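Local coordinates for transglutaminase-like domain-containing protein (Streptococcus suis, PDB 4XZ7) that has transglutaminase activity and acts as an antiphagocytic virulence factor, the part seen here being a homodimeric segment that carries the transglutaminase-like core, at the interface of chains A and B. Coordinates in Å, arbitrary orientation; residue numbers count along the deposited sequence, not the author numbering. Chains: chain A/B, Putative uncharacterized protein.

Contact 1: the interface of chains A and B. Residues chain A 233, 237, 242; chain B 237, 240, 242.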
ATOM      1  N   GLU A 233       7.580 -17.130  -6.213  1.00 44.13           N
ATOM      2  CA  GLU A 233       8.055 -16.427  -5.015  1.00 44.55           C
ATOM      3  C   GLU A 233       6.931 -16.166  -4.022  1.00 38.15           C
ATOM      4  O   GLU A 233       7.031 -16.480  -2.832  1.00 39.36           O
ATOM      5  CB  GLU A 233       8.702 -15.093  -5.391  1.00 53.59           C
ATOM      6  CG  GLU A 233       9.957 -15.220  -6.222  1.00 62.22           C
ATOM      7  CD  GLU A 233      10.849 -14.004  -6.107  1.00 67.31           C
ATOM      8  OE1 GLU A 233      10.327 -12.892  -5.849  1.00 68.64           O
ATOM      9  OE2 GLU A 233      12.078 -14.170  -6.259  1.00 66.40           O
ATOM     10  N   LYS A 237       6.382 -17.968  -0.385  1.00 48.72           N
ATOM     11  CA  LYS A 237       6.303 -17.189   0.845  1.00 51.33           C
ATOM     12  C   LYS A 237       4.947 -17.360   1.527  1.00 45.42           C
ATOM     13  O   LYS A 237       4.835 -17.266   2.751  1.00 37.13           O
ATOM     14  CB  LYS A 237       6.580 -15.714   0.561  1.00 57.71           C
ATOM     15  CG  LYS A 237       7.538 -15.080   1.563  1.00 68.25           C
ATOM     16  CD  LYS A 237       8.820 -15.913   1.773  1.00 72.56           C
ATOM     17  CE  LYS A 237       9.706 -15.930   0.523  1.00 70.67           C
ATOM     18  NZ  LYS A 237      11.154 -16.118   0.825  1.00 61.39           N
ATOM     19  N   TYR A 242       4.274 -16.023   5.354  1.00 62.33           N
ATOM     20  CA  TYR A 242       4.892 -14.719   5.471  1.00 60.46           C
ATOM     21  C   TYR A 242       4.014 -13.723   4.718  1.00 58.12           C
ATOM     22  O   TYR A 242       4.055 -13.692   3.489  1.00 44.53           O
ATOM     23  CB  TYR A 242       6.317 -14.751   4.904  1.00 59.01           C
ATOM     24  CG  TYR A 242       7.122 -13.510   5.210  1.00 58.93           C
ATOM     25  CD1 TYR A 242       7.594 -13.281   6.491  1.00 59.06           C
ATOM     26  CD2 TYR A 242       7.400 -12.568   4.224  1.00 55.29           C
ATOM     27  CE1 TYR A 242       8.316 -12.157   6.789  1.00 63.12           C
ATOM     28  CE2 TYR A 242       8.118 -11.430   4.513  1.00 57.65           C
ATOM     29  CZ  TYR A 242       8.584 -11.233   5.804  1.00 61.19           C
ATOM     30  OH  TYR A 242       9.315 -10.113   6.138  1.00 53.15           O
TER
ATOM     31  N   LYS B 237      14.030 -12.441   4.405  1.00 31.29           N
ATOM     32  CA  LYS B 237      13.459 -12.120   3.098  1.00 33.36           C
ATOM     33  C   LYS B 237      14.278 -11.071   2.343  1.00 30.91           C
ATOM     34  O   LYS B 237      14.318 -11.066   1.115  1.00 34.24           O
ATOM     35  CB  LYS B 237      12.010 -11.646   3.247  1.00 37.53           C
ATOM     36  CG  LYS B 237      11.124 -12.597   4.054  1.00 42.55           C
ATOM     37  CD  LYS B 237      11.356 -14.083   3.743  1.00 49.66           C
ATOM     38  CE  LYS B 237      10.730 -14.996   4.826  1.00 50.55           C
ATOM     39  NZ  LYS B 237      11.254 -14.708   6.207  1.00 38.50           N
ATOM     40  N   GLN B 240      17.286 -12.517   0.337  1.00 53.93           N
ATOM     41  CA  GLN B 240      16.857 -13.178  -0.886  1.00 54.79           C
ATOM     42  C   GLN B 240      16.053 -12.195  -1.715  1.00 53.93           C
ATOM     43  O   GLN B 240      15.034 -12.555  -2.301  1.00 56.62           O
ATOM     44  CB  GLN B 240      16.045 -14.433  -0.566  1.00 58.87           C
ATOM     45  CG  GLN B 240      15.047 -14.269   0.571  1.00 61.63           C
ATOM     46  CD  GLN B 240      14.938 -15.514   1.451  1.00 66.41           C
ATOM     47  OE1 GLN B 240      13.840 -15.938   1.819  1.00 63.75           O
ATOM     48  NE2 GLN B 240      16.081 -16.094   1.802  1.00 71.03           N
ATOM     49  N   TYR B 242      13.623 -10.306  -1.600  1.00 51.26           N
ATOM     50  CA  TYR B 242      12.191 -10.488  -1.735  1.00 49.92           C
ATOM     51  C   TYR B 242      11.498  -9.217  -1.268  1.00 45.91           C
ATOM     52  O   TYR B 242      11.768  -8.745  -0.169  1.00 49.52           O
ATOM     53  CB  TYR B 242      11.755 -11.703  -0.918  1.00 50.84           C
ATOM     54  CG  TYR B 242      10.280 -12.023  -0.933  1.00 58.32           C
ATOM     55  CD1 TYR B 242       9.731 -12.798  -1.944  1.00 65.49           C
ATOM     56  CD2 TYR B 242       9.445 -11.586   0.086  1.00 57.54           C
ATOM     57  CE1 TYR B 242       8.390 -13.112  -1.947  1.00 67.40           C
ATOM     58  CE2 TYR B 242       8.106 -11.895   0.092  1.00 58.42           C
ATOM     59  CZ  TYR B 242       7.583 -12.658  -0.925  1.00 63.66           C
ATOM     60  OH  TYR B 242       6.247 -12.969  -0.927  1.00 64.84           O
TER

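Contact 2: the interface of chains A and B. Residues chain A 179, 183, 248-249, 252, 254; chain B 167, 173.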
ATOM      1  N   ASN A 179       0.102   0.131  -4.937  1.00 16.22           N
ATOM      2  CA  ASN A 179      -0.275  -1.259  -5.201  1.00 24.44           C
ATOM      3  C   ASN A 179      -1.447  -1.716  -4.343  1.00 25.77           C
ATOM      4  O   ASN A 179      -2.156  -2.645  -4.718  1.00 23.97           O
ATOM      5  CB  ASN A 179       0.916  -2.202  -5.007  1.00 15.37           C
ATOM      6  CG  ASN A 179       1.866  -2.178  -6.209  1.00 18.54           C
ATOM      7  OD1 ASN A 179       1.456  -1.862  -7.324  1.00 20.46           O
ATOM      8  ND2 ASN A 179       3.138  -2.496  -5.978  1.00 24.71           N
ATOM      9  N   ASN A 183      -6.166  -1.776  -7.228  1.00 17.92           N
ATOM     10  CA  ASN A 183      -7.052  -2.890  -7.594  1.00 14.76           C
ATOM     11  C   ASN A 183      -8.333  -2.946  -6.770  1.00 20.96           C
ATOM     12  O   ASN A 183      -9.083  -3.918  -6.878  1.00 14.28           O
ATOM     13  CB  ASN A 183      -6.313  -4.238  -7.459  1.00 14.51           C
ATOM     14  CG  ASN A 183      -5.245  -4.414  -8.504  1.00 19.75           C
ATOM     15  OD1 ASN A 183      -5.094  -3.572  -9.385  1.00 17.90           O
ATOM     16  ND2 ASN A 183      -4.490  -5.506  -8.416  1.00 21.12           N
ATOM     17  N   TYR A 248      -1.999 -11.195  -2.727  1.00 22.19           N
ATOM     18  CA  TYR A 248      -3.244 -10.623  -3.208  1.00 21.14           C
ATOM     19  C   TYR A 248      -3.124 -10.183  -4.659  1.00 20.44           C
ATOM     20  O   TYR A 248      -4.063 -10.369  -5.439  1.00 14.85           O
ATOM     21  CB  TYR A 248      -3.677  -9.479  -2.288  1.00 19.87           C
ATOM     22  CG  TYR A 248      -3.742 -10.017  -0.880  1.00 22.20           C
ATOM     23  CD1 TYR A 248      -4.684 -10.986  -0.554  1.00 23.11           C
ATOM     24  CD2 TYR A 248      -2.826  -9.627   0.097  1.00 18.06           C
ATOM     25  CE1 TYR A 248      -4.748 -11.543   0.712  1.00 28.96           C
ATOM     26  CE2 TYR A 248      -2.888 -10.175   1.384  1.00 19.71           C
ATOM     27  CZ  TYR A 248      -3.853 -11.138   1.675  1.00 29.27           C
ATOM     28  OH  TYR A 248      -3.950 -11.719   2.917  1.00 29.72           O
ATOM     29  N   LEU A 249      -1.965  -9.642  -5.035  1.00 19.82           N
ATOM     30  CA  LEU A 249      -1.751  -9.241  -6.424  1.00 22.32           C
ATOM     31  C   LEU A 249      -1.723 -10.458  -7.363  1.00 14.37           C
ATOM     32  O   LEU A 249      -1.914 -10.336  -8.563  1.00 15.66           O
ATOM     33  CB  LEU A 249      -0.446  -8.447  -6.558  1.00 14.31           C
ATOM     34  CG  LEU A 249      -0.436  -7.107  -5.835  1.00 21.45           C
ATOM     35  CD1 LEU A 249       0.974  -6.553  -5.766  1.00 29.47           C
ATOM     36  CD2 LEU A 249      -1.347  -6.103  -6.543  1.00 14.38           C
ATOM     37  N   ASP A 252      -6.100 -11.942  -7.174  1.00 17.49           N
ATOM     38  CA  ASP A 252      -7.363 -11.259  -7.449  1.00 18.05           C
ATOM     39  C   ASP A 252      -7.726 -11.291  -8.936  1.00 15.14           C
ATOM     40  O   ASP A 252      -7.050 -11.931  -9.743  1.00 17.88           O
ATOM     41  CB  ASP A 252      -7.354  -9.824  -6.885  1.00 13.78           C
ATOM     42  CG  ASP A 252      -6.401  -8.864  -7.607  1.00 17.35           C
ATOM     43  OD1 ASP A 252      -5.951  -9.124  -8.728  1.00 15.05           O
ATOM     44  OD2 ASP A 252      -6.151  -7.779  -7.047  1.00 14.35           O
ATOM     45  N   PHE A 254      -7.460  -9.320 -11.261  1.00 17.56           N
ATOM     46  CA  PHE A 254      -6.577  -8.607 -12.195  1.00 21.09           C
ATOM     47  C   PHE A 254      -5.216  -9.293 -12.351  1.00 25.49           C
ATOM     48  O   PHE A 254      -4.350  -8.843 -13.113  1.00 23.98           O
ATOM     49  CB  PHE A 254      -6.380  -7.168 -11.734  1.00 18.12           C
ATOM     50  CG  PHE A 254      -7.663  -6.408 -11.543  1.00 23.47           C
ATOM     51  CD1 PHE A 254      -8.501  -6.150 -12.621  1.00 24.15           C
ATOM     52  CD2 PHE A 254      -8.023  -5.933 -10.292  1.00 18.78           C
ATOM     53  CE1 PHE A 254      -9.677  -5.440 -12.448  1.00 16.47           C
ATOM     54  CE2 PHE A 254      -9.184  -5.211 -10.115  1.00 21.85           C
ATOM     55  CZ  PHE A 254     -10.018  -4.957 -11.195  1.00 15.90           C
TER
ATOM     56  N   ASN B 167     -13.491  -5.759  -5.454  1.00 14.72           N
ATOM     57  CA  ASN B 167     -12.430  -6.743  -5.258  1.00 13.46           C
ATOM     58  C   ASN B 167     -12.626  -7.458  -3.937  1.00 15.98           C
ATOM     59  O   ASN B 167     -12.787  -6.803  -2.908  1.00 13.23           O
ATOM     60  CB  ASN B 167     -11.084  -5.984  -5.311  1.00 15.94           C
ATOM     61  CG  ASN B 167      -9.898  -6.888  -5.373  1.00 17.83           C
ATOM     62  OD1 ASN B 167      -9.823  -7.870  -4.649  1.00 14.83           O
ATOM     63  ND2 ASN B 167      -8.926  -6.537  -6.225  1.00 13.92           N
ATOM     64  N   TYR B 173      -6.068  -5.689   1.206  1.00 14.23           N
ATOM     65  CA  TYR B 173      -5.366  -4.574   0.575  1.00 17.64           C
ATOM     66  C   TYR B 173      -5.316  -3.323   1.455  1.00 18.79           C
ATOM     67  O   TYR B 173      -4.267  -2.652   1.562  1.00 18.29           O
ATOM     68  CB  TYR B 173      -6.025  -4.222  -0.757  1.00 12.82           C
ATOM     69  CG  TYR B 173      -5.548  -5.050  -1.928  1.00 15.03           C
ATOM     70  CD1 TYR B 173      -4.195  -5.097  -2.277  1.00 16.87           C
ATOM     71  CD2 TYR B 173      -6.448  -5.760  -2.706  1.00 17.53           C
ATOM     72  CE1 TYR B 173      -3.757  -5.837  -3.378  1.00 14.58           C
ATOM     73  CE2 TYR B 173      -6.029  -6.490  -3.806  1.00 15.15           C
ATOM     74  CZ  TYR B 173      -4.689  -6.522  -4.139  1.00 17.19           C
ATOM     75  OH  TYR B 173      -4.293  -7.249  -5.230  1.00 14.86           O
TER

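Contact 3: the interface of chains A and B. Residues chain A 361, 364, 372-373, 375; chain B 134, 137-138.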
ATOM      1  N   TYR A 361     -24.872 -26.245  -4.592  1.00 27.04           N
ATOM      2  CA  TYR A 361     -24.618 -25.114  -5.483  1.00 27.39           C
ATOM      3  C   TYR A 361     -24.424 -25.625  -6.915  1.00 18.52           C
ATOM      4  O   TYR A 361     -24.974 -25.064  -7.861  1.00 18.80           O
ATOM      5  CB  TYR A 361     -23.395 -24.279  -5.059  1.00 27.49           C
ATOM      6  CG  TYR A 361     -23.120 -23.226  -6.111  1.00 23.85           C
ATOM      7  CD1 TYR A 361     -23.813 -22.017  -6.105  1.00 16.85           C
ATOM      8  CD2 TYR A 361     -22.239 -23.479  -7.168  1.00 23.65           C
ATOM      9  CE1 TYR A 361     -23.603 -21.072  -7.098  1.00 16.88           C
ATOM     10  CE2 TYR A 361     -22.033 -22.551  -8.169  1.00 17.40           C
ATOM     11  CZ  TYR A 361     -22.718 -21.355  -8.127  1.00 24.73           C
ATOM     12  OH  TYR A 361     -22.524 -20.435  -9.117  1.00 20.21           O
ATOM     13  N   TRP A 364     -27.686 -26.405  -8.514  1.00 20.41           N
ATOM     14  CA  TRP A 364     -28.396 -25.183  -8.897  1.00 20.22           C
ATOM     15  C   TRP A 364     -27.792 -24.489 -10.127  1.00 29.52           C
ATOM     16  O   TRP A 364     -28.519 -24.125 -11.064  1.00 21.53           O
ATOM     17  CB  TRP A 364     -28.426 -24.191  -7.734  1.00 21.18           C
ATOM     18  CG  TRP A 364     -29.003 -22.837  -8.116  1.00 29.79           C
ATOM     19  CD1 TRP A 364     -30.328 -22.485  -8.161  1.00 31.53           C
ATOM     20  CD2 TRP A 364     -28.265 -21.660  -8.500  1.00 28.49           C
ATOM     21  NE1 TRP A 364     -30.458 -21.164  -8.555  1.00 25.68           N
ATOM     22  CE2 TRP A 364     -29.204 -20.637  -8.755  1.00 25.81           C
ATOM     23  CE3 TRP A 364     -26.897 -21.371  -8.641  1.00 22.28           C
ATOM     24  CZ2 TRP A 364     -28.823 -19.351  -9.165  1.00 23.94           C
ATOM     25  CZ3 TRP A 364     -26.522 -20.093  -9.045  1.00 19.40           C
ATOM     26  CH2 TRP A 364     -27.479 -19.104  -9.298  1.00 22.19           C
ATOM     27  N   ASP A 372     -26.755 -15.575 -16.747  1.00 24.76           N
ATOM     28  CA  ASP A 372     -27.138 -15.184 -15.395  1.00 20.77           C
ATOM     29  C   ASP A 372     -26.042 -15.508 -14.383  1.00 23.18           C
ATOM     30  O   ASP A 372     -26.002 -14.917 -13.308  1.00 24.33           O
ATOM     31  CB  ASP A 372     -28.434 -15.861 -14.970  1.00 20.98           C
ATOM     32  CG  ASP A 372     -29.643 -15.328 -15.727  1.00 35.56           C
ATOM     33  OD1 ASP A 372     -29.543 -14.223 -16.309  1.00 32.99           O
ATOM     34  OD2 ASP A 372     -30.683 -16.017 -15.740  1.00 35.28           O
ATOM     35  N   LEU A 373     -25.169 -16.451 -14.713  1.00 20.00           N
ATOM     36  CA  LEU A 373     -24.080 -16.792 -13.807  1.00 19.24           C
ATOM     37  C   LEU A 373     -23.068 -15.641 -13.761  1.00 18.81           C
ATOM     38  O   LEU A 373     -22.270 -15.564 -12.833  1.00 18.10           O
ATOM     39  CB  LEU A 373     -23.405 -18.103 -14.227  1.00 19.57           C
ATOM     40  CG  LEU A 373     -24.315 -19.342 -14.212  1.00 24.52           C
ATOM     41  CD1 LEU A 373     -23.586 -20.602 -14.695  1.00 21.13           C
ATOM     42  CD2 LEU A 373     -24.923 -19.550 -12.807  1.00 22.11           C
ATOM     43  N   LEU A 375     -23.817 -12.409 -13.619  1.00 18.58           N
ATOM     44  CA  LEU A 375     -24.387 -11.361 -12.761  1.00 18.19           C
ATOM     45  C   LEU A 375     -24.374  -9.956 -13.383  1.00 21.30           C
ATOM     46  O   LEU A 375     -25.243  -9.146 -13.104  1.00 25.32           O
ATOM     47  CB  LEU A 375     -23.657 -11.313 -11.413  1.00 17.31           C
ATOM     48  CG  LEU A 375     -23.715 -12.548 -10.518  1.00 16.94           C
ATOM     49  CD1 LEU A 375     -22.916 -12.294  -9.229  1.00 16.16           C
ATOM     50  CD2 LEU A 375     -25.189 -12.913 -10.215  1.00 17.84           C
TER
ATOM     51  N   LYS B 134     -25.714 -16.384  -4.945  1.00 15.65           N
ATOM     52  CA  LYS B 134     -25.282 -15.118  -5.515  1.00 24.22           C
ATOM     53  C   LYS B 134     -23.876 -14.785  -5.018  1.00 16.15           C
ATOM     54  O   LYS B 134     -23.049 -14.286  -5.775  1.00 18.36           O
ATOM     55  CB  LYS B 134     -26.250 -13.963  -5.179  1.00 21.29           C
ATOM     56  CG  LYS B 134     -25.761 -12.646  -5.790  1.00 21.48           C
ATOM     57  CD  LYS B 134     -26.723 -11.478  -5.719  1.00 24.39           C
ATOM     58  CE  LYS B 134     -26.129 -10.289  -6.498  1.00 33.03           C
ATOM     59  NZ  LYS B 134     -26.782  -8.941  -6.306  1.00 29.86           N
ATOM     60  N   LEU B 137     -21.381 -16.749  -6.937  1.00 15.42           N
ATOM     61  CA  LEU B 137     -21.127 -16.180  -8.253  1.00 17.89           C
ATOM     62  C   LEU B 137     -20.253 -14.905  -8.176  1.00 19.79           C
ATOM     63  O   LEU B 137     -19.397 -14.655  -9.050  1.00 15.61           O
ATOM     64  CB  LEU B 137     -22.454 -15.882  -8.960  1.00 16.29           C
ATOM     65  CG  LEU B 137     -23.234 -17.114  -9.424  1.00 18.57           C
ATOM     66  CD1 LEU B 137     -24.641 -16.712  -9.874  1.00 17.32           C
ATOM     67  CD2 LEU B 137     -22.492 -17.795 -10.567  1.00 17.35           C
ATOM     68  N   LEU B 138     -20.468 -14.108  -7.130  1.00 14.97           N
ATOM     69  CA  LEU B 138     -19.637 -12.919  -6.935  1.00 19.39           C
ATOM     70  C   LEU B 138     -18.189 -13.363  -6.766  1.00 17.36           C
ATOM     71  O   LEU B 138     -17.286 -12.843  -7.443  1.00 14.51           O
ATOM     72  CB  LEU B 138     -20.098 -12.101  -5.728  1.00 14.50           C
ATOM     73  CG  LEU B 138     -21.345 -11.242  -5.922  1.00 16.06           C
ATOM     74  CD1 LEU B 138     -21.802 -10.694  -4.577  1.00 18.58           C
ATOM     75  CD2 LEU B 138     -21.118 -10.088  -6.923  1.00 14.83           C
TER
HETATM   76  O   HOH W   1     -19.742 -14.565 -11.823  1.00 16.79           O

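Contact 1: the interface of chains A and B
A:Lys237 lies against the ring of B:Tyr242 and B:Lys237 against that of A:Tyr242, two reciprocal lysine-on-tyrosine contacts side by side at the homodimer interface. The members of each pair run antiparallel alongside each other, and aliphatic carbons of both lysines meet the aromatic faces. CG of B:Lys237 rests over the face of the A:Tyr242 ring, 3.6 Å from the ring centroid and displaced toward the rim, a CH-pi contact; its nearest ring atom is CE2, at 3.3 Å from CG. The ammonium NZ of B:Lys237 also comes to 3.9 Å from CE1 of A:Tyr242. In the other pair CE of A:Lys237 stands over the middle of the B:Tyr242 ring, 3.9 Å from its centroid. Bends at chi2 and chi3 (50° and 68°) curl the A:Lys237 chain across this ring and bring its ammonium NZ to the side-chain carbonyl OE1 of B:Gln240, at 2.9 Å, a hydrogen bond. B:Lys237 bends differently, at chi2 and chi4. Where the lysine chains cross, CD of A:Lys237 is 3.7 Å from CD of B:Lys237, while NZ of A:Lys237 stays 5.6 Å from NZ of B:Lys237, a separation that should ease the repulsion between like charges. CB of A:Glu233 meets the edge of the B:Tyr242 ring in its plane. In each subunit the lysine sits near the end of helix 232-239, and the tyrosine lies in the loop leading from it to helix 245-249.

Contact 2: the interface of chains A and B
The phenol of B:Tyr173 and the side-chain amide of B:Asn167 converge on A:Asp252, whose carboxylate oxygen OD2 is the polar centre of this part of the homodimer interface. B:Tyr173 OH donates to A:Asp252 OD2 at 2.7 Å and B:Asn167 ND2 does so at 3.1 Å, from opposite faces of the carboxylate, each about 50° out of its plane. Within chain A, ND2 of A:Asn183 approaches the same oxygen along its syn lone pair, so OD2 accepts from at least three donors; such a setting would be expected to favour the charged carboxylate. The backbone N of A:Phe254 donates to the other oxygen, OD1, which helps fix the rotation of the carboxylate. The dense side of the contact surrounds B:Tyr173, with 67 Å² of its surface hidden by chain A. CB of A:Tyr248 packs on its ring 3.6 Å from CZ, and CD2 of A:Leu249 approaches the hydroxyl end. The phenol OH also lies 3.1 Å from the carbonyl O of A:Tyr248, close enough for an alternative hydrogen bond. Packing is looser at the margins: A:Asn179 loses little surface, its carbonyl O staying 3.8 Å from CE1 of B:Tyr173, and A:Phe254 has almost no surface hidden by chain B. At the B:Asn167 end, ND2 also donates to the backbone carbonyl O of A:Asn183 at 2.7 Å, from 41° above the carbonyl plane.

Contact 3: the interface of chains A and B
The backbone of A:Leu375, just past the 3-10 helix 370-374, takes a positive phi of 65° and presents its side chain to B:Leu137 on helix 132-140. B:Leu137 is the knob of this apolar part of the homodimer interface, with 81 Å² of its surface hidden by chain A. With CG anti to its carbonyl carbon (chi1 -71°), it directs its two methyl branches to different neighbours. CD1 meets the rim of the A:Trp364 indole in the ring plane, 3.8 Å from CH2, the two side chains crossing at about a right angle. CD2 packs against CD2 of A:Leu373 at 3.7 Å and also borders the phenol OH of A:Tyr361, whose side chain likewise runs across that of B:Leu137. A:Leu375 closes the contact from another side: its CD1 lies 3.6 Å from CB of B:Leu137 and also touches CD2 of B:Leu138, while its other methyl, CD2, faces CD1 of B:Leu137. B:Lys134, one turn earlier on the helix, comes nearest with its backbone carbonyl O, 4.0 Å from CD1 of A:Leu375. A polar link borders the leucine cluster: water 1 bridges the backbone carbonyls, 2.9 Å from A:Leu373 O and 2.8 Å from B:Leu137 O.

The three contacts are spread along one two-fold symmetric interface. The C-alpha centres of contact 1 and contact 2 are about 18 Å apart, those of contact 2 and contact 3 about 22 Å, and those of contact 1 and contact 3 about 36 Å. Contacts 1 and 2 are joined in chain A through the short stretch between helices 232-239 and 245-249, whereas contact 3 draws on later elements of chain A and on helix 132-140 of chain B. Aliphatic-aromatic, hydrogen-bonded and leucine-rich patches thus follow one another, and symmetry repeats each, consistent with an extended homodimer.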